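CupA (Streptococcus pneumoniae, PDB 4F2E) binds copper(I) through a cupredoxin-fold domain and, as a copper chaperone, probably hands the metal on in copper resistance. Local coordinates at residues V54-F58 with E81-A85; Q9-Q14 with L31-A37; V20-Y24 with D45-L50. All coordinates share one frame; numbering follows the deposited sequence.

Overall arrangement
From the N terminus, contact 2 opens first: 9-14, the hairpin turn between strands 5-10 and 13-20, meets 31-37, the loop from strand 24-31 into strand 37-43. Before that loop closes, contact 3 opens at 20-24, the turn between strands 13-20 and 24-31, and it closes at 45-50, so the segments of these two contacts alternate along the chain. Their centres lie about 26 Å apart, on opposite sides of the chain's centre, contact 3 at the copper end. Contact 1 follows in series, pairing strand 52-55 with strand 80-86 and closing the loop that holds strands 60-63 and 69-74. It touches contact 3, where the Tyr24 ring packs against Phe84.

Contact 1: V54-F58 with E81-A85; sequences VFPDF and EFSFA
With chi1 at 61°, Phe84 sets CG between its own backbone N and carbonyl carbon, while Phe55 turns its ring beside the backbone N (chi1 -78°); the two side chains then run side by side in the same direction. Phe84 CB sits over the centre of the Phe55 ring, 3.5 Å from the centroid, a CH-pi contact. The ring planes are only 16° apart, yet the centroids are offset, 5.0 Å from each other, and little of one ring lies over the other. At the backbone, Val54 and Ala85 form an antiparallel hydrogen-bonded pair joining strands 52-55 and 80-86: Val54 N reaches Ala85 O at 2.8 Å, and Ala85 N reaches Val54 O at 3.0 Å.

From Asp57 on, water takes the place of direct pairing. One water bonds Asp57 N, Asp57 OD1 and Ser83 O; a second donates to Asp57 OD1 and accepts from Ser83 N, 3.2 Å from the water oxygen. The same Asp57 OD1 lies in plane at the edge of the Phe82 ring, 3.6 Å from Phe82 CD2. Phe58 directs its edge toward the Phe82 face in a T-shaped pair with centroids 5.3 Å apart. Phe55 also packs on Ile39, Phe41 and Val72, within the cupredoxin sandwich. The chemistry therefore divides: apolar ring packing lies beside the strand pair, whereas two waters, both donating to Asp57 OD1, connect the segments where their backbones are not directly bonded.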
loop_
_atom_site.group_PDB
_atom_site.type_symbol
_atom_site.label_atom_id
_atom_site.label_comp_id
_atom_site.label_asym_id
_atom_site.label_seq_id
_atom_site.Cartn_x
_atom_site.Cartn_y
_atom_site.Cartn_z
ATOM N N VAL A 54 -5.519 -5.389 2.089
ATOM C CA VAL A 54 -5.253 -5.773 3.472
ATOM C C VAL A 54 -3.813 -5.453 3.873
ATOM O O VAL A 54 -2.871 -5.840 3.180
ATOM C CB VAL A 54 -5.505 -7.285 3.694
ATOM C CG1 VAL A 54 -5.324 -7.656 5.159
ATOM C CG2 VAL A 54 -6.895 -7.674 3.222
ATOM N N PHE A 55 -3.657 -4.721 4.977
ATOM C CA PHE A 55 -2.365 -4.526 5.631
ATOM C C PHE A 55 -2.502 -5.146 7.017
ATOM O O PHE A 55 -2.902 -4.467 7.960
ATOM C CB PHE A 55 -2.033 -3.036 5.762
ATOM C CG PHE A 55 -1.545 -2.396 4.490
ATOM C CD1 PHE A 55 -2.414 -2.161 3.437
ATOM C CD2 PHE A 55 -0.221 -1.998 4.365
ATOM C CE1 PHE A 55 -1.966 -1.561 2.270
ATOM C CE2 PHE A 55 0.230 -1.399 3.201
ATOM C CZ PHE A 55 -0.644 -1.176 2.155
ATOM N N PRO A 56 -2.156 -6.434 7.150
ATOM C CA PRO A 56 -2.454 -7.173 8.384
ATOM C C PRO A 56 -1.735 -6.638 9.623
ATOM O O PRO A 56 -2.264 -6.773 10.727
ATOM C CB PRO A 56 -1.990 -8.599 8.062
ATOM C CG PRO A 56 -0.980 -8.434 6.981
ATOM C CD PRO A 56 -1.445 -7.265 6.163
ATOM N N ASP A 57 -0.558 -6.046 9.452
ATOM C CA ASP A 57 0.184 -5.516 10.594
ATOM C C ASP A 57 -0.432 -4.244 11.152
ATOM O O ASP A 57 -0.182 -3.877 12.301
ATOM C CB ASP A 57 1.641 -5.265 10.217
ATOM C CG ASP A 57 2.316 -6.502 9.684
ATOM O OD1 ASP A 57 2.607 -6.544 8.473
ATOM O OD2 ASP A 57 2.534 -7.440 10.476
ATOM N N PHE A 58 -1.238 -3.573 10.337
ATOM C CA PHE A 58 -1.785 -2.275 10.709
ATOM C C PHE A 58 -3.293 -2.302 10.948
ATOM O O PHE A 58 -3.888 -1.278 11.275
ATOM C CB PHE A 58 -1.406 -1.230 9.653
ATOM C CG PHE A 58 0.077 -1.023 9.525
ATOM C CD1 PHE A 58 0.719 -0.053 10.277
ATOM C CD2 PHE A 58 0.832 -1.810 8.669
ATOM C CE1 PHE A 58 2.087 0.134 10.175
ATOM C CE2 PHE A 58 2.201 -1.628 8.563
ATOM C CZ PHE A 58 2.827 -0.650 9.315
ATOM N N GLU A 81 9.851 -4.985 7.694
ATOM C CA GLU A 81 9.192 -5.382 6.457
ATOM C C GLU A 81 7.766 -5.810 6.772
ATOM O O GLU A 81 7.537 -6.637 7.658
ATOM C CB GLU A 81 9.954 -6.514 5.792
ATOM N N PHE A 82 6.810 -5.246 6.046
ATOM C CA PHE A 82 5.399 -5.500 6.304
ATOM C C PHE A 82 4.690 -5.860 5.017
ATOM O O PHE A 82 4.927 -5.256 3.972
ATOM C CB PHE A 82 4.751 -4.275 6.943
ATOM C CG PHE A 82 5.480 -3.785 8.159
ATOM C CD1 PHE A 82 6.410 -2.765 8.060
ATOM C CD2 PHE A 82 5.254 -4.364 9.395
ATOM C CE1 PHE A 82 7.091 -2.320 9.178
ATOM C CE2 PHE A 82 5.930 -3.927 10.514
ATOM C CZ PHE A 82 6.850 -2.903 10.407
ATOM N N SER A 83 3.810 -6.847 5.093
ATOM C CA SER A 83 3.141 -7.340 3.905
ATOM C C SER A 83 1.867 -6.558 3.630
ATOM O O SER A 83 1.261 -5.981 4.532
ATOM C CB SER A 83 2.792 -8.817 4.078
ATOM O OG SER A 83 1.810 -8.973 5.087
ATOM N N PHE A 84 1.471 -6.526 2.367
ATOM C CA PHE A 84 0.096 -6.203 2.037
ATOM C C PHE A 84 -0.374 -7.157 0.958
ATOM O O PHE A 84 0.436 -7.786 0.280
ATOM C CB PHE A 84 -0.124 -4.717 1.688
ATOM C CG PHE A 84 0.642 -4.216 0.485
ATOM C CD1 PHE A 84 0.069 -4.233 -0.780
ATOM C CD2 PHE A 84 1.906 -3.662 0.633
ATOM C CE1 PHE A 84 0.754 -3.740 -1.877
ATOM C CE2 PHE A 84 2.602 -3.170 -0.462
ATOM C CZ PHE A 84 2.024 -3.207 -1.720
ATOM N N ALA A 85 -1.685 -7.299 0.835
ATOM C CA ALA A 85 -2.241 -8.285 -0.072
ATOM C C ALA A 85 -3.702 -7.993 -0.336
ATOM O O ALA A 85 -4.305 -7.144 0.319
ATOM C CB ALA A 85 -2.084 -9.683 0.508
HETATM O O HOH W 1 0.889 -5.002 7.067
HETATM O O HOH W 2 4.034 -8.656 7.675
#

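Contact 2: Q9-Q14 with L31-A37; sequences QKNGYQ and LKKSVPA
The hairpin between strands 5-10 and 13-20 meets the loop that leads into strand 37-43 here, and Gln14 on the hairpin fills that loop with its amide. NE2 of Gln14 donates to two carbonyls, Lys32 O at 2.9 Å and Val35 O at 2.8 Å. The first is met on a lone pair in the carbonyl plane; toward the second, the donor is tilted 34° from that plane. At the other end of the amide, Lys32 N donates to Gln14 OE1 at 2.8 Å, nearly straight at 168° and on a lone pair. A second donor to this oxygen is Gln9 NE2, 3.0 Å from Gln14 OE1 but above the carbonyl plane. Four bonds thus grip the buried amide and fix its rotation.

Lys32 to Val35 form a type II beta turn, so the two carbonyls bound by Gln14 NE2 belong to the first and last residues of that turn. Lys10 to Tyr13 make the type I' turn of the hairpin, and past it strand 13-20 pairs in parallel with strand 37-43, a mixed arrangement that fits the cupredoxin fold. That pairing starts with Gln14 N donating to Pro36 O at 2.8 Å and continues in the Gln14-Ala37 bridge.

Gln14 reaches the loop as its chain runs extended beyond CG (chi2 -173°). Leu31 CB and CG lie over one face of the amide and Val35 CB over the other, 3.5 Å from Gln14 NE2. At the outer margin the aliphatic chain of Lys32 crosses the Gln9 amide obliquely, with Lys32 CD 3.6 Å from Gln9 CD.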
loop_
_atom_site.group_PDB
_atom_site.type_symbol
_atom_site.label_atom_id
_atom_site.label_comp_id
_atom_site.label_asym_id
_atom_site.label_seq_id
_atom_site.Cartn_x
_atom_site.Cartn_y
_atom_site.Cartn_z
ATOM N N GLN A 9 8.027 12.571 0.193
ATOM C CA GLN A 9 7.847 13.333 1.423
ATOM C C GLN A 9 7.302 14.724 1.117
ATOM O O GLN A 9 7.867 15.440 0.288
ATOM C CB GLN A 9 9.180 13.462 2.164
ATOM C CG GLN A 9 9.890 12.137 2.405
ATOM C CD GLN A 9 9.076 11.193 3.266
ATOM O OE1 GLN A 9 8.442 11.609 4.240
ATOM N NE2 GLN A 9 9.075 9.917 2.903
ATOM N N LYS A 10 6.215 15.110 1.781
ATOM C CA LYS A 10 5.655 16.450 1.594
ATOM C C LYS A 10 4.545 16.821 2.580
ATOM O O LYS A 10 3.709 15.991 2.940
ATOM C CB LYS A 10 5.148 16.634 0.159
ATOM C CG LYS A 10 4.096 15.627 -0.273
ATOM C CD LYS A 10 3.637 15.901 -1.699
ATOM C CE LYS A 10 2.793 14.762 -2.240
ATOM N NZ LYS A 10 2.344 15.020 -3.637
ATOM N N ASN A 11 4.553 18.085 2.994
ATOM C CA ASN A 11 3.526 18.663 3.867
ATOM C C ASN A 11 3.140 17.844 5.098
ATOM O O ASN A 11 1.955 17.710 5.418
ATOM C CB ASN A 11 2.279 19.039 3.062
ATOM C CG ASN A 11 2.523 20.206 2.124
ATOM O OD1 ASN A 11 2.344 20.090 0.915
ATOM N ND2 ASN A 11 2.940 21.339 2.680
ATOM N N GLY A 12 4.142 17.308 5.786
ATOM C CA GLY A 12 3.920 16.595 7.033
ATOM C C GLY A 12 3.451 15.163 6.857
ATOM O O GLY A 12 3.028 14.517 7.814
ATOM N N TYR A 13 3.511 14.669 5.627
ATOM C CA TYR A 13 3.189 13.275 5.359
ATOM C C TYR A 13 4.075 12.717 4.256
ATOM O O TYR A 13 4.950 13.409 3.741
ATOM C CB TYR A 13 1.706 13.113 4.999
ATOM C CG TYR A 13 1.252 13.867 3.765
ATOM C CD1 TYR A 13 1.295 13.276 2.509
ATOM C CD2 TYR A 13 0.760 15.163 3.861
ATOM C CE1 TYR A 13 0.869 13.961 1.379
ATOM C CE2 TYR A 13 0.335 15.855 2.739
ATOM C CZ TYR A 13 0.392 15.249 1.501
ATOM O OH TYR A 13 -0.031 15.939 0.382
ATOM N N GLN A 14 3.851 11.455 3.915
ATOM C CA GLN A 14 4.529 10.832 2.788
ATOM C C GLN A 14 3.489 10.093 1.971
ATOM O O GLN A 14 2.527 9.567 2.520
ATOM C CB GLN A 14 5.635 9.883 3.258
ATOM C CG GLN A 14 5.150 8.711 4.099
ATOM C CD GLN A 14 6.292 7.893 4.674
ATOM O OE1 GLN A 14 7.335 7.726 4.037
ATOM N NE2 GLN A 14 6.105 7.384 5.889
ATOM N N LEU A 31 8.944 3.287 2.905
ATOM C CA LEU A 31 8.449 4.426 3.667
ATOM C C LEU A 31 9.402 4.820 4.786
ATOM O O LEU A 31 10.184 3.999 5.272
ATOM C CB LEU A 31 7.077 4.110 4.266
ATOM C CG LEU A 31 5.851 4.353 3.382
ATOM C CD1 LEU A 31 5.947 3.593 2.067
ATOM C CD2 LEU A 31 4.583 3.973 4.132
ATOM N N LYS A 32 9.327 6.085 5.190
ATOM C CA LYS A 32 10.104 6.584 6.316
ATOM C C LYS A 32 9.382 6.324 7.633
ATOM O O LYS A 32 8.184 6.584 7.765
ATOM C CB LYS A 32 10.366 8.085 6.180
ATOM C CG LYS A 32 11.439 8.464 5.177
ATOM C CD LYS A 32 11.796 9.937 5.324
ATOM C CE LYS A 32 12.868 10.355 4.331
ATOM N NZ LYS A 32 14.142 9.614 4.545
ATOM N N LYS A 33 10.127 5.823 8.612
ATOM C CA LYS A 33 9.581 5.582 9.937
ATOM C C LYS A 33 9.006 6.862 10.548
ATOM O O LYS A 33 9.598 7.939 10.433
ATOM C CB LYS A 33 10.666 4.993 10.844
ATOM C CG LYS A 33 10.227 4.735 12.270
ATOM C CD LYS A 33 11.380 4.183 13.099
ATOM C CE LYS A 33 11.086 4.268 14.587
ATOM N NZ LYS A 33 12.210 3.736 15.409
ATOM N N SER A 34 7.836 6.735 11.173
ATOM C CA SER A 34 7.239 7.800 11.986
ATOM C C SER A 34 6.567 8.934 11.209
ATOM O O SER A 34 6.085 9.896 11.808
ATOM C CB SER A 34 8.267 8.380 12.961
ATOM O OG SER A 34 8.788 7.376 13.813
ATOM N N VAL A 35 6.529 8.827 9.888
ATOM C CA VAL A 35 5.885 9.848 9.070
ATOM C C VAL A 35 4.527 9.350 8.582
ATOM O O VAL A 35 4.442 8.290 7.964
ATOM C CB VAL A 35 6.756 10.226 7.860
ATOM C CG1 VAL A 35 6.046 11.248 6.994
ATOM C CG2 VAL A 35 8.102 10.766 8.322
ATOM N N PRO A 36 3.456 10.105 8.869
ATOM C CA PRO A 36 2.118 9.695 8.423
ATOM C C PRO A 36 2.110 9.404 6.927
ATOM O O PRO A 36 2.651 10.189 6.150
ATOM C CB PRO A 36 1.257 10.917 8.741
ATOM C CG PRO A 36 1.963 11.577 9.882
ATOM C CD PRO A 36 3.427 11.376 9.614
ATOM N N ALA A 37 1.510 8.287 6.533
ATOM C CA ALA A 37 1.583 7.836 5.148
ATOM C C ALA A 37 0.228 7.769 4.461
ATOM O O ALA A 37 -0.789 7.441 5.077
ATOM C CB ALA A 37 2.281 6.480 5.070
#

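Contact 3: V20-Y24 with D45-L50; sequences VMGGY and DPSPCL. With CU1 (copper (I) ion), chain B; CU1 (copper (I) ion), chain C.
Leu50 packs its CB against Val20, 4.0 Å from Val20 CG1. CG continues along the same valine methyl, with the two side chains running antiparallel alongside one another. At the tip, CD1 touches Val20 CG1 at 3.9 Å and also approaches the backbone N of Gly23, whereas CD2, likewise near Val20, lies 3.8 Å from Tyr24 OH. A water bridges Tyr24 and Leu50: it accepts from Tyr24 OH at 2.6 Å and donates to Leu50 O, lying in the plane of the Tyr24 ring at its edge.

These are loops at the copper end of the cupredoxin domain. Cys49, next to Leu50, puts SG on both copper(I) ions and its carbonyl O on one of them; Cys86 completes that site, while Met88 and Met90 are among the further ligands of the other.

At the start of the 45-50 segment, Asp45 carries its carboxylate anti to the backbone N (chi1 -175°), where OD2 accepts from Gly22 N at 2.9 Å through its anti lone pair. Its other oxygen, OD1, takes Ser47 N in an Asx turn. Ser47 OG in turn accepts from Cys49 N at 3.2 Å, an ST turn that links the carboxylate to the backbone of the copper ligand.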
loop_
_atom_site.group_PDB
_atom_site.type_symbol
_atom_site.label_atom_id
_atom_site.label_comp_id
_atom_site.label_asym_id
_atom_site.label_seq_id
_atom_site.Cartn_x
_atom_site.Cartn_y
_atom_site.Cartn_z
ATOM N N VAL A 20 -3.530 -0.785 -9.105
ATOM C CA VAL A 20 -4.078 -2.122 -8.939
ATOM C C VAL A 20 -4.427 -2.670 -10.313
ATOM O O VAL A 20 -5.444 -2.308 -10.908
ATOM C CB VAL A 20 -5.311 -2.127 -8.022
ATOM C CG1 VAL A 20 -5.794 -3.560 -7.783
ATOM C CG2 VAL A 20 -4.992 -1.435 -6.702
ATOM N N MET A 21 -3.551 -3.528 -10.818
ATOM C CA MET A 21 -3.711 -4.129 -12.128
ATOM C C MET A 21 -2.977 -5.460 -12.118
ATOM O O MET A 21 -1.744 -5.494 -12.082
ATOM C CB MET A 21 -3.130 -3.212 -13.207
ATOM C CG MET A 21 -3.166 -3.810 -14.603
ATOM S SD MET A 21 -4.837 -3.910 -15.274
ATOM C CE MET A 21 -5.144 -2.192 -15.665
ATOM N N GLY A 22 -3.735 -6.554 -12.111
ATOM C CA GLY A 22 -3.153 -7.884 -12.052
ATOM C C GLY A 22 -2.209 -8.001 -10.874
ATOM O O GLY A 22 -1.149 -8.624 -10.957
ATOM N N GLY A 23 -2.607 -7.400 -9.761
ATOM C CA GLY A 23 -1.735 -7.266 -8.615
ATOM C C GLY A 23 -1.476 -5.796 -8.356
ATOM O O GLY A 23 -2.309 -4.950 -8.676
ATOM N N TYR A 24 -0.315 -5.493 -7.792
ATOM C CA TYR A 24 0.007 -4.130 -7.397
ATOM C C TYR A 24 1.319 -3.721 -8.029
ATOM O O TYR A 24 2.277 -4.483 -8.019
ATOM C CB TYR A 24 0.098 -4.038 -5.869
ATOM C CG TYR A 24 -1.112 -4.652 -5.214
ATOM C CD1 TYR A 24 -2.344 -4.021 -5.283
ATOM C CD2 TYR A 24 -1.035 -5.883 -4.575
ATOM C CE1 TYR A 24 -3.467 -4.582 -4.716
ATOM C CE2 TYR A 24 -2.159 -6.455 -3.999
ATOM C CZ TYR A 24 -3.371 -5.798 -4.075
ATOM O OH TYR A 24 -4.498 -6.351 -3.513
ATOM N N ASP A 45 -8.357 -2.791 -12.317
ATOM C CA ASP A 45 -8.632 -4.189 -12.634
ATOM C C ASP A 45 -9.893 -4.633 -11.891
ATOM O O ASP A 45 -9.918 -4.640 -10.662
ATOM C CB ASP A 45 -7.431 -5.044 -12.220
ATOM C CG ASP A 45 -7.564 -6.500 -12.626
ATOM O OD1 ASP A 45 -8.701 -6.989 -12.794
ATOM O OD2 ASP A 45 -6.513 -7.161 -12.760
ATOM N N PRO A 46 -10.948 -5.002 -12.635
ATOM C CA PRO A 46 -12.249 -5.304 -12.026
ATOM C C PRO A 46 -12.363 -6.720 -11.457
ATOM O O PRO A 46 -13.429 -7.085 -10.962
ATOM C CB PRO A 46 -13.217 -5.142 -13.199
ATOM C CG PRO A 46 -12.414 -5.558 -14.374
ATOM C CD PRO A 46 -11.007 -5.067 -14.106
ATOM N N SER A 47 -11.293 -7.503 -11.521
ATOM C CA SER A 47 -11.341 -8.861 -10.992
ATOM C C SER A 47 -11.766 -8.870 -9.532
ATOM O O SER A 47 -11.222 -8.120 -8.719
ATOM C CB SER A 47 -9.985 -9.545 -11.113
ATOM O OG SER A 47 -10.022 -10.802 -10.456
ATOM N N PRO A 48 -12.738 -9.726 -9.188
ATOM C CA PRO A 48 -13.143 -9.865 -7.784
ATOM C C PRO A 48 -11.971 -10.233 -6.874
ATOM O O PRO A 48 -12.024 -9.968 -5.677
ATOM C CB PRO A 48 -14.170 -11.002 -7.830
ATOM C CG PRO A 48 -14.739 -10.918 -9.213
ATOM C CD PRO A 48 -13.584 -10.529 -10.091
ATOM N N CYS A 49 -10.926 -10.828 -7.437
ATOM C CA CYS A 49 -9.734 -11.151 -6.659
ATOM C C CYS A 49 -9.155 -9.899 -5.993
ATOM O O CYS A 49 -8.517 -9.983 -4.942
ATOM C CB CYS A 49 -8.682 -11.814 -7.556
ATOM S SG CYS A 49 -7.250 -12.522 -6.692
ATOM N N LEU A 50 -9.391 -8.739 -6.601
ATOM C CA LEU A 50 -8.780 -7.491 -6.144
ATOM C C LEU A 50 -9.763 -6.537 -5.451
ATOM O O LEU A 50 -9.505 -5.337 -5.345
ATOM C CB LEU A 50 -8.078 -6.798 -7.317
ATOM C CG LEU A 50 -6.899 -7.593 -7.889
ATOM C CD1 LEU A 50 -6.527 -7.103 -9.282
ATOM C CD2 LEU A 50 -5.698 -7.524 -6.952
HETATM CU CU CU1 B . -6.893 -11.479 -4.839
HETATM CU CU CU1 C . -8.171 -14.254 -5.589
HETATM O O HOH W 3 -6.929 -5.438 -4.006
#